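Pilin (Clostridioides difficile, PDB 6T8S) is the major type IV pilin PilA1, the subunit that probably polymerises into the type IV pilus fibres of this bacterium. Local coordinates at residues I73-N77 with K78-Q82; A98-L101 with S102-E106; T111-A115 with D116-N120. All coordinates share one frame; numbering follows the deposited sequence. Where two conformers were deposited one is given.

Interaction 1: I73-N77 with K78-Q82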
ATOM      1  N   ILE A  73      -2.259   4.783   6.913  1.00 21.64           N
ATOM      2  CA  ILE A  73      -2.465   6.241   7.114  1.00 23.34           C
ATOM      3  C   ILE A  73      -3.860   6.636   6.627  1.00 26.26           C
ATOM      4  O   ILE A  73      -4.432   5.980   5.721  1.00 24.68           O
ATOM      5  CB  ILE A  73      -1.359   7.073   6.439  1.00 22.53           C
ATOM      6  CG1 ILE A  73      -1.415   6.984   4.913  1.00 21.82           C
ATOM      7  CG2 ILE A  73       0.004   6.697   7.021  1.00 23.58           C
ATOM      8  CD1 ILE A  73      -0.429   7.887   4.193  1.00 22.02           C
ATOM      9  N   LYS A  74      -4.370   7.723   7.186  1.00 27.06           N
ATOM     10  CA  LYS A  74      -5.624   8.342   6.713  1.00 31.10           C
ATOM     11  C   LYS A  74      -5.228   9.533   5.841  1.00 32.33           C
ATOM     12  O   LYS A  74      -4.366  10.332   6.271  1.00 33.37           O
ATOM     13  CB  LYS A  74      -6.507   8.683   7.915  1.00 36.03           C
ATOM     14  CG  LYS A  74      -7.843   9.308   7.553  1.00 42.21           C
ATOM     15  CD  LYS A  74      -8.877   9.188   8.645  1.00 46.24           C
ATOM     16  CE  LYS A  74      -9.840  10.357   8.666  1.00 49.98           C
ATOM     17  NZ  LYS A  74     -10.602  10.406   9.936  1.00 52.96           N
ATOM     18  N   VAL A  75      -5.768   9.593   4.631  1.00 31.15           N
ATOM     19  CA  VAL A  75      -5.583  10.725   3.678  1.00 32.01           C
ATOM     20  C   VAL A  75      -6.980  11.257   3.360  1.00 32.53           C
ATOM     21  O   VAL A  75      -7.724  10.557   2.680  1.00 30.68           O
ATOM     22  CB  VAL A  75      -4.815  10.297   2.417  1.00 31.61           C
ATOM     23  CG1 VAL A  75      -4.564  11.480   1.492  1.00 32.40           C
ATOM     24  CG2 VAL A  75      -3.499   9.616   2.770  1.00 31.89           C
ATOM     25  N   GLY A  76      -7.338  12.426   3.900  1.00 38.39           N
ATOM     26  CA  GLY A  76      -8.734  12.906   3.904  1.00 38.72           C
ATOM     27  C   GLY A  76      -9.660  11.878   4.534  1.00 37.75           C
ATOM     28  O   GLY A  76      -9.465  11.553   5.720  1.00 40.29           O
ATOM     29  N   ASN A  77     -10.615  11.359   3.763  1.00 38.88           N
ATOM     30  CA  ASN A  77     -11.629  10.370   4.216  1.00 42.53           C
ATOM     31  C   ASN A  77     -11.160   8.940   3.896  1.00 39.94           C
ATOM     32  O   ASN A  77     -11.873   7.998   4.282  1.00 42.59           O
ATOM     33  CB  ASN A  77     -12.998  10.644   3.579  1.00 48.48           C
ATOM     34  CG  ASN A  77     -12.956  10.687   2.061  1.00 54.31           C
ATOM     35  OD1 ASN A  77     -12.037  11.261   1.475  1.00 61.67           O
ATOM     36  ND2 ASN A  77     -13.938  10.080   1.412  1.00 60.26           N
ATOM     37  N   LYS A  78     -10.005   8.772   3.238  1.00 34.39           N
ATOM     38  CA  LYS A  78      -9.554   7.461   2.696  1.00 30.99           C
ATOM     39  C   LYS A  78      -8.570   6.779   3.651  1.00 27.31           C
ATOM     40  O   LYS A  78      -7.723   7.475   4.241  1.00 29.18           O
ATOM     41  CB  LYS A  78      -8.919   7.668   1.319  1.00 32.01           C
ATOM     42  CG  LYS A  78      -9.895   8.143   0.249  1.00 34.31           C
ATOM     43  CD  LYS A  78      -9.241   8.318  -1.092  1.00 37.91           C
ATOM     44  CE  LYS A  78     -10.140   8.950  -2.135  1.00 41.27           C
ATOM     45  NZ  LYS A  78     -10.610  10.283  -1.696  1.00 45.10           N
ATOM     46  N   LEU A  79      -8.655   5.451   3.751  1.00 26.01           N
ATOM     47  CA  LEU A  79      -7.583   4.597   4.321  1.00 23.81           C
ATOM     48  C   LEU A  79      -6.603   4.237   3.210  1.00 23.49           C
ATOM     49  O   LEU A  79      -7.051   3.752   2.154  1.00 22.55           O
ATOM     50  CB  LEU A  79      -8.153   3.315   4.931  1.00 25.48           C
ATOM     51  CG  LEU A  79      -7.094   2.376   5.502  1.00 24.44           C
ATOM     52  CD1 LEU A  79      -6.337   3.044   6.638  1.00 26.03           C
ATOM     53  CD2 LEU A  79      -7.704   1.067   5.966  1.00 26.78           C
ATOM     54  N   VAL A  80      -5.309   4.430   3.473  1.00 21.75           N
ATOM     55  CA  VAL A  80      -4.228   4.254   2.466  1.00 20.87           C
ATOM     56  C   VAL A  80      -3.173   3.311   3.048  1.00 20.47           C
ATOM     57  O   VAL A  80      -2.752   3.488   4.214  1.00 20.72           O
ATOM     58  CB  VAL A  80      -3.631   5.616   2.062  1.00 21.34           C
ATOM     59  CG1 VAL A  80      -2.412   5.463   1.170  1.00 22.52           C
ATOM     60  CG2 VAL A  80      -4.684   6.495   1.401  1.00 22.99           C
ATOM     61  N   LEU A  81      -2.753   2.338   2.247  1.00 19.53           N
ATOM     62  CA  LEU A  81      -1.593   1.488   2.557  1.00 18.84           C
ATOM     63  C   LEU A  81      -0.351   2.230   2.052  1.00 19.24           C
ATOM     64  O   LEU A  81      -0.220   2.442   0.835  1.00 18.67           O
ATOM     65  CB  LEU A  81      -1.757   0.124   1.879  1.00 19.70           C
ATOM     66  CG  LEU A  81      -0.600  -0.846   2.093  1.00 19.26           C
ATOM     67  CD1 LEU A  81      -0.471  -1.240   3.556  1.00 20.01           C
ATOM     68  CD2 LEU A  81      -0.756  -2.076   1.199  1.00 20.16           C
ATOM     69  N   GLN A  82       0.494   2.666   2.981  1.00 19.44           N
ATOM     70  CA  GLN A  82       1.816   3.245   2.670  1.00 18.16           C
ATOM     71  C   GLN A  82       2.815   2.099   2.570  1.00 18.68           C
ATOM     72  O   GLN A  82       2.828   1.201   3.449  1.00 20.26           O
ATOM     73  CB  GLN A  82       2.202   4.263   3.750  1.00 18.90           C
ATOM     74  CG  GLN A  82       3.624   4.806   3.583  1.00 19.87           C
ATOM     75  CD  GLN A  82       3.940   5.863   4.621  1.00 20.17           C
ATOM     76  OE1 GLN A  82       3.056   6.596   5.055  1.00 21.61           O
ATOM     77  NE2 GLN A  82       5.198   5.939   5.035  1.00 20.35           N
TER
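V75 and V80 meet methyl to methyl on one face of a beta hairpin, V75 CG2 lying 3.6 Å from V80 CG2, with the two side chains inclined to each other. CG1 anti to the backbone N in both valines puts CG2 beside N, where the two CG2 methyls meet. I73 continues the row: its CG1 lies 3.9 Å from V80 CB, while its CG2 branch turns to the side chain of Q82, which crosses it at about a right angle and sets OE1 3.6 Å from I73 CG2. That approach is apolar to polar; the amide nitrogen of Q82 is committed to the carbonyl of G84. K74 and L79, a non-hydrogen-bonded pair, stand on the opposite face, where L79 CD1 reaches I73 O. The strands are antiparallel, and hydrogen-bonded pairs I73/V80 and V75/K78 flank this pair. The bond from I73 N to V80 O is almost straight, 175° at the hydrogen. A type II' turn from V75 to K78 closes the hairpin, with G76 at positive phi (55°), and there K78 N approaches V75 O from above the carbonyl plane at 2.9 Å. Y134 of strand 128-138 touches I73 and V80 on their face. The chemistry is thus divided: directional backbone bonds set the register, and dispersion between the branched side chains of I73, V75 and V80 adds to it, on a face that K78 shares at the turn.

Interaction 2: A98-L101 with S102-E106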
ATOM      1  N   ALA A  98       3.038  -1.256 -14.775  1.00 20.60           N
ATOM      2  CA  ALA A  98       1.995  -1.680 -15.734  1.00 21.91           C
ATOM      3  C   ALA A  98       1.195  -2.846 -15.144  1.00 19.98           C
ATOM      4  O   ALA A  98      -0.057  -2.811 -15.202  1.00 20.35           O
ATOM      5  CB  ALA A  98       2.626  -2.038 -17.056  1.00 24.09           C
ATOM      6  N   LYS A  99       1.874  -3.837 -14.570  1.00 20.59           N
ATOM      7  CA  LYS A  99       1.168  -5.015 -14.007  1.00 21.38           C
ATOM      8  C   LYS A  99       0.333  -4.582 -12.799  1.00 20.36           C
ATOM      9  O   LYS A  99      -0.854  -4.986 -12.687  1.00 20.52           O
ATOM     10  CB  LYS A  99       2.141  -6.124 -13.598  1.00 21.90           C
ATOM     11  CG  LYS A  99       1.458  -7.251 -12.838  1.00 21.50           C
ATOM     12  CD  LYS A  99       2.283  -8.496 -12.699  1.00 22.55           C
ATOM     13  CE  LYS A  99       1.575  -9.581 -11.910  1.00 22.97           C
ATOM     14  NZ  LYS A  99       0.288  -9.994 -12.533  1.00 22.42           N
ATOM     15  N   LEU A 100       0.933  -3.818 -11.887  1.00 20.21           N
ATOM     16  CA  LEU A 100       0.247  -3.377 -10.650  1.00 21.84           C
ATOM     17  C   LEU A 100      -1.047  -2.649 -11.047  1.00 21.22           C
ATOM     18  O   LEU A 100      -2.127  -2.965 -10.495  1.00 19.98           O
ATOM     19  CB  LEU A 100       1.233  -2.522  -9.843  1.00 22.69           C
ATOM     20  CG  LEU A 100       0.871  -2.241  -8.394  1.00 25.05           C
ATOM     21  CD1 LEU A 100       0.872  -3.515  -7.561  1.00 24.28           C
ATOM     22  CD2 LEU A 100       1.847  -1.221  -7.819  1.00 24.77           C
ATOM     23  N   LEU A 101      -0.972  -1.743 -12.026  0.70 22.54           N
ATOM     24  CA  LEU A 101      -2.148  -0.950 -12.473  0.70 22.22           C
ATOM     25  C   LEU A 101      -3.168  -1.840 -13.191  0.70 22.29           C
ATOM     26  O   LEU A 101      -4.370  -1.644 -12.978  0.70 23.59           O
ATOM     27  CB  LEU A 101      -1.673   0.197 -13.367  0.70 23.10           C
ATOM     28  CG  LEU A 101      -1.106   1.386 -12.605  0.70 22.99           C
ATOM     29  CD1 LEU A 101      -0.281   2.274 -13.525  0.70 23.25           C
ATOM     30  CD2 LEU A 101      -2.232   2.178 -11.954  0.70 24.57           C
ATOM     31  N   SER A 102      -2.716  -2.776 -14.020  1.00 21.46           N
ATOM     32  CA  SER A 102      -3.622  -3.717 -14.729  1.00 22.63           C
ATOM     33  C   SER A 102      -4.421  -4.523 -13.700  1.00 23.24           C
ATOM     34  O   SER A 102      -5.591  -4.829 -13.951  1.00 23.72           O
ATOM     35  CB  SER A 102      -2.867  -4.633 -15.649  1.00 23.51           C
ATOM     36  OG  SER A 102      -2.388  -3.915 -16.762  1.00 25.24           O
ATOM     37  N   ASP A 103      -3.794  -4.870 -12.577  1.00 22.46           N
ATOM     38  CA  ASP A 103      -4.395  -5.807 -11.597  1.00 21.94           C
ATOM     39  C   ASP A 103      -5.304  -5.062 -10.619  1.00 21.52           C
ATOM     40  O   ASP A 103      -6.349  -5.627 -10.262  1.00 22.41           O
ATOM     41  CB  ASP A 103      -3.308  -6.640 -10.919  1.00 21.64           C
ATOM     42  CG  ASP A 103      -2.666  -7.671 -11.826  1.00 23.19           C
ATOM     43  OD1 ASP A 103      -3.321  -8.080 -12.824  1.00 21.88           O
ATOM     44  OD2 ASP A 103      -1.501  -8.048 -11.538  1.00 21.31           O
ATOM     45  N   ILE A 104      -4.924  -3.858 -10.180  1.00 20.05           N
ATOM     46  CA  ILE A 104      -5.626  -3.086  -9.122  1.00 21.24           C
ATOM     47  C   ILE A 104      -6.584  -2.065  -9.768  1.00 20.53           C
ATOM     48  O   ILE A 104      -7.618  -1.768  -9.132  1.00 20.88           O
ATOM     49  CB  ILE A 104      -4.588  -2.465  -8.163  1.00 22.57           C
ATOM     50  CG1 ILE A 104      -3.945  -3.572  -7.319  1.00 24.64           C
ATOM     51  CG2 ILE A 104      -5.176  -1.352  -7.302  1.00 22.26           C
ATOM     52  CD1 ILE A 104      -2.808  -3.106  -6.446  1.00 25.36           C
ATOM     53  N   GLY A 105      -6.228  -1.531 -10.934  1.00 19.11           N
ATOM     54  CA  GLY A 105      -7.037  -0.543 -11.671  1.00 19.78           C
ATOM     55  C   GLY A 105      -6.751   0.878 -11.226  1.00 20.55           C
ATOM     56  O   GLY A 105      -5.799   1.090 -10.462  1.00 20.94           O
ATOM     57  N   GLU A 106      -7.548   1.830 -11.710  1.00 21.53           N
ATOM     58  CA  GLU A 106      -7.266   3.283 -11.595  1.00 21.53           C
ATOM     59  C   GLU A 106      -7.668   3.848 -10.223  1.00 21.66           C
ATOM     60  O   GLU A 106      -8.446   3.210  -9.476  1.00 21.41           O
ATOM     61  CB  GLU A 106      -8.013   4.052 -12.689  1.00 21.82           C
ATOM     62  CG  GLU A 106      -9.512   4.111 -12.463  1.00 22.06           C
ATOM     63  CD  GLU A 106     -10.236   5.187 -13.257  1.00 23.28           C
ATOM     64  OE1 GLU A 106      -9.561   5.935 -14.006  1.00 25.39           O
ATOM     65  OE2 GLU A 106     -11.481   5.223 -13.178  1.00 25.32           O
TER
HETATM   66  O   HOH W   1      -1.713  -8.608 -14.929  1.00 38.24           O
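K99 O sits over one face of the D103 carboxylate, 3.4 Å from D103 CG, while the K99 ammonium comes to the edge, nearly in the plane: NZ lies 2.8 Å from OD2, which receives it through its syn lone pair in a salt bridge. At OD1 a water donates a bond of 2.7 Å and weakly accepts one from K99 NZ. The lysine is extended as far as CE, and a turn about the CD-CE bond (chi4 60°) swings NZ to the acid; independently, K99 CG lies 3.3 Å from D103 OD2. E20 of helix 9-37 brings a second carboxylate close to OD2, so the lysine charge probably eases repulsion between the two. This i to i+4 bridge lies along helix 94-104, which packs on the long N-terminal helix characteristic of type IV pilins; L100 touches V16 there. One residue on, L100 and I104 run alongside each other in the same direction, CD1 to CD1 3.9 Å. A98 O is gripped twice by S102, whose N and OG (3.0 Å) reach it from opposite faces of the carbonyl plane. The last turn ends with G105 N bonding L101 O at 2.8 Å, and G105 leaves helical geometry with positive phi (87°).

Interaction 3: T111-A115 with D116-N120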
ATOM      1  N   THR A 111       2.113   8.144  -6.117  1.00 25.84           N
ATOM      2  CA  THR A 111       3.557   8.338  -5.813  1.00 31.53           C
ATOM      3  C   THR A 111       3.760   9.471  -4.796  1.00 33.02           C
ATOM      4  O   THR A 111       4.902   9.630  -4.328  1.00 31.97           O
ATOM      5  CB  THR A 111       4.346   8.558  -7.107  1.00 33.05           C
ATOM      6  OG1 THR A 111       3.806   9.680  -7.801  1.00 32.45           O
ATOM      7  CG2 THR A 111       4.297   7.348  -8.016  1.00 35.32           C
ATOM      8  N   SER A 112       2.718  10.236  -4.456  1.00 32.40           N
ATOM      9  CA  SER A 112       2.781  11.288  -3.405  1.00 34.85           C
ATOM     10  C   SER A 112       1.414  11.492  -2.750  1.00 36.58           C
ATOM     11  O   SER A 112       0.379  11.231  -3.394  1.00 33.50           O
ATOM     12  CB  SER A 112       3.294  12.598  -3.970  1.00 35.34           C
ATOM     13  OG  SER A 112       2.332  13.168  -4.842  1.00 35.86           O
ATOM     14  N   VAL A 113       1.429  11.968  -1.509  1.00 36.01           N
ATOM     15  CA  VAL A 113       0.225  12.404  -0.752  1.00 39.39           C
ATOM     16  C   VAL A 113       0.637  13.593   0.113  1.00 42.89           C
ATOM     17  O   VAL A 113       1.837  13.702   0.440  1.00 45.04           O
ATOM     18  CB  VAL A 113      -0.358  11.276   0.119  1.00 42.32           C
ATOM     19  CG1 VAL A 113      -0.822  10.092  -0.716  1.00 45.10           C
ATOM     20  CG2 VAL A 113       0.621  10.825   1.193  1.00 43.96           C
ATOM     21  N   THR A 114      -0.330  14.442   0.446  1.00 48.84           N
ATOM     22  CA  THR A 114      -0.319  15.318   1.646  1.00 53.16           C
ATOM     23  C   THR A 114      -1.286  14.684   2.661  1.00 59.61           C
ATOM     24  O   THR A 114      -1.841  13.605   2.342  1.00 58.22           O
ATOM     25  CB  THR A 114      -0.606  16.769   1.237  1.00 50.72           C
ATOM     26  OG1 THR A 114      -1.977  16.865   0.853  1.00 50.04           O
ATOM     27  CG2 THR A 114       0.288  17.229   0.105  1.00 48.93           C
ATOM     28  N   ALA A 115      -1.481  15.298   3.837  1.00 61.60           N
ATOM     29  CA  ALA A 115      -2.397  14.802   4.896  1.00 61.22           C
ATOM     30  C   ALA A 115      -3.852  14.869   4.405  1.00 59.57           C
ATOM     31  O   ALA A 115      -4.703  14.120   4.941  1.00 57.81           O
ATOM     32  CB  ALA A 115      -2.203  15.595   6.169  1.00 63.01           C
ATOM     33  N   ASP A 116      -4.125  15.729   3.417  1.00 55.40           N
ATOM     34  CA  ASP A 116      -5.491  15.987   2.891  1.00 56.32           C
ATOM     35  C   ASP A 116      -5.718  15.275   1.553  1.00 50.03           C
ATOM     36  O   ASP A 116      -6.853  14.834   1.345  1.00 49.69           O
ATOM     37  CB  ASP A 116      -5.738  17.490   2.723  1.00 64.58           C
ATOM     38  CG  ASP A 116      -5.891  18.241   4.037  1.00 67.85           C
ATOM     39  OD1 ASP A 116      -6.437  17.651   4.993  1.00 71.12           O
ATOM     40  OD2 ASP A 116      -5.461  19.413   4.091  1.00 71.03           O
ATOM     41  N   ASN A 117      -4.709  15.184   0.676  1.00 45.78           N
ATOM     42  CA  ASN A 117      -4.932  14.911  -0.773  1.00 43.59           C
ATOM     43  C   ASN A 117      -3.956  13.874  -1.346  1.00 39.49           C
ATOM     44  O   ASN A 117      -2.734  14.008  -1.148  1.00 37.79           O
ATOM     45  CB  ASN A 117      -4.821  16.192  -1.600  1.00 46.74           C
ATOM     46  CG  ASN A 117      -5.874  17.208  -1.213  1.00 51.08           C
ATOM     47  OD1 ASN A 117      -5.555  18.222  -0.602  1.00 53.49           O
ATOM     48  ND2 ASN A 117      -7.128  16.917  -1.522  1.00 52.33           N
ATOM     49  N   LEU A 118      -4.497  12.945  -2.139  1.00 37.17           N
ATOM     50  CA  LEU A 118      -3.733  12.018  -3.016  1.00 37.46           C
ATOM     51  C   LEU A 118      -3.048  12.851  -4.102  1.00 36.90           C
ATOM     52  O   LEU A 118      -3.709  13.772  -4.616  1.00 41.37           O
ATOM     53  CB  LEU A 118      -4.702  11.012  -3.645  1.00 37.53           C
ATOM     54  CG  LEU A 118      -5.544  10.184  -2.674  1.00 38.93           C
ATOM     55  CD1 LEU A 118      -6.612   9.393  -3.426  1.00 39.05           C
ATOM     56  CD2 LEU A 118      -4.664   9.260  -1.838  1.00 39.14           C
ATOM     57  N   GLY A 119      -1.795  12.533  -4.442  1.00 32.93           N
ATOM     58  CA  GLY A 119      -0.957  13.297  -5.387  1.00 35.20           C
ATOM     59  C   GLY A 119      -0.958  12.699  -6.785  1.00 32.85           C
ATOM     60  O   GLY A 119      -2.057  12.433  -7.296  1.00 33.82           O
ATOM     61  N   ASN A 120       0.220  12.535  -7.400  1.00 31.90           N
ATOM     62  CA  ASN A 120       0.351  12.112  -8.821  1.00 33.62           C
ATOM     63  C   ASN A 120       0.070  10.607  -8.905  1.00 29.27           C
ATOM     64  O   ASN A 120       0.719   9.808  -8.235  1.00 28.34           O
ATOM     65  CB  ASN A 120       1.710  12.469  -9.447  1.00 38.65           C
ATOM     66  CG  ASN A 120       1.770  13.820 -10.157  1.00 43.69           C
ATOM     67  OD1 ASN A 120       0.775  14.533 -10.325  1.00 42.74           O
ATOM     68  ND2 ASN A 120       2.959  14.193 -10.598  1.00 44.71           N
TER
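N120 O accepts two bonds from T111, one from the backbone N at 3.0 Å and one from OG1 at 3.1 Å. The amide comes nearly in line with the carbonyl (C=O...N angle 169°), whereas the hydroxyl is tilted from the carbonyl plane. T111 OG1 sits between its own backbone N and carbonyl carbon (chi1 57°), and this rotation lets N and OG1 converge on one acceptor. One residue on, S112 O takes G119 N at 2.7 Å from above its plane; S112 OG accepts a weak bond from N120 N and stands 3.3 Å from G119 CA. The two segments run alongside in nearly opposite directions (168° apart), as an irregular hairpin-like loop between strands 109-110 and 128-138, with V113/L118 its single backbone bridge. At that bridge the side chains approach obliquely, V113 CG1 lying 4.1 Å from L118 CD2, and they touch Y134 and V136 respectively on strand 128-138. Toward the tip T114 acts in both senses: its N donates to N117 O, and its OG1 accepts N117 N at 3.2 Å, pinning the chain reversal through A115 and D116. S112 N is buried here without a hydrogen-bonding partner.

How the interactions relate
Along the chain the three contacts follow one another, interaction 1 closing before helix 94-104 carries interaction 2 and the loop 111-120 forms interaction 3. Interactions 1 and 3 are neighbours, their centres about 10 Å apart: V75 CG1 lies 3.6 Å from T114 O, and K78 CD lies 3.7 Å from L118 CD1. Strand 128-138 adjoins both. Interaction 2 stands apart, its centre about 19 Å from each of the others; its nearest atoms are about 8 Å from interaction 1 and about 9 Å from interaction 3, without touching. The hairpin and the loop lie together on one side, and helix 94-104 lies against helix 9-37, consistent with a globular head mounted on the N-terminal helix.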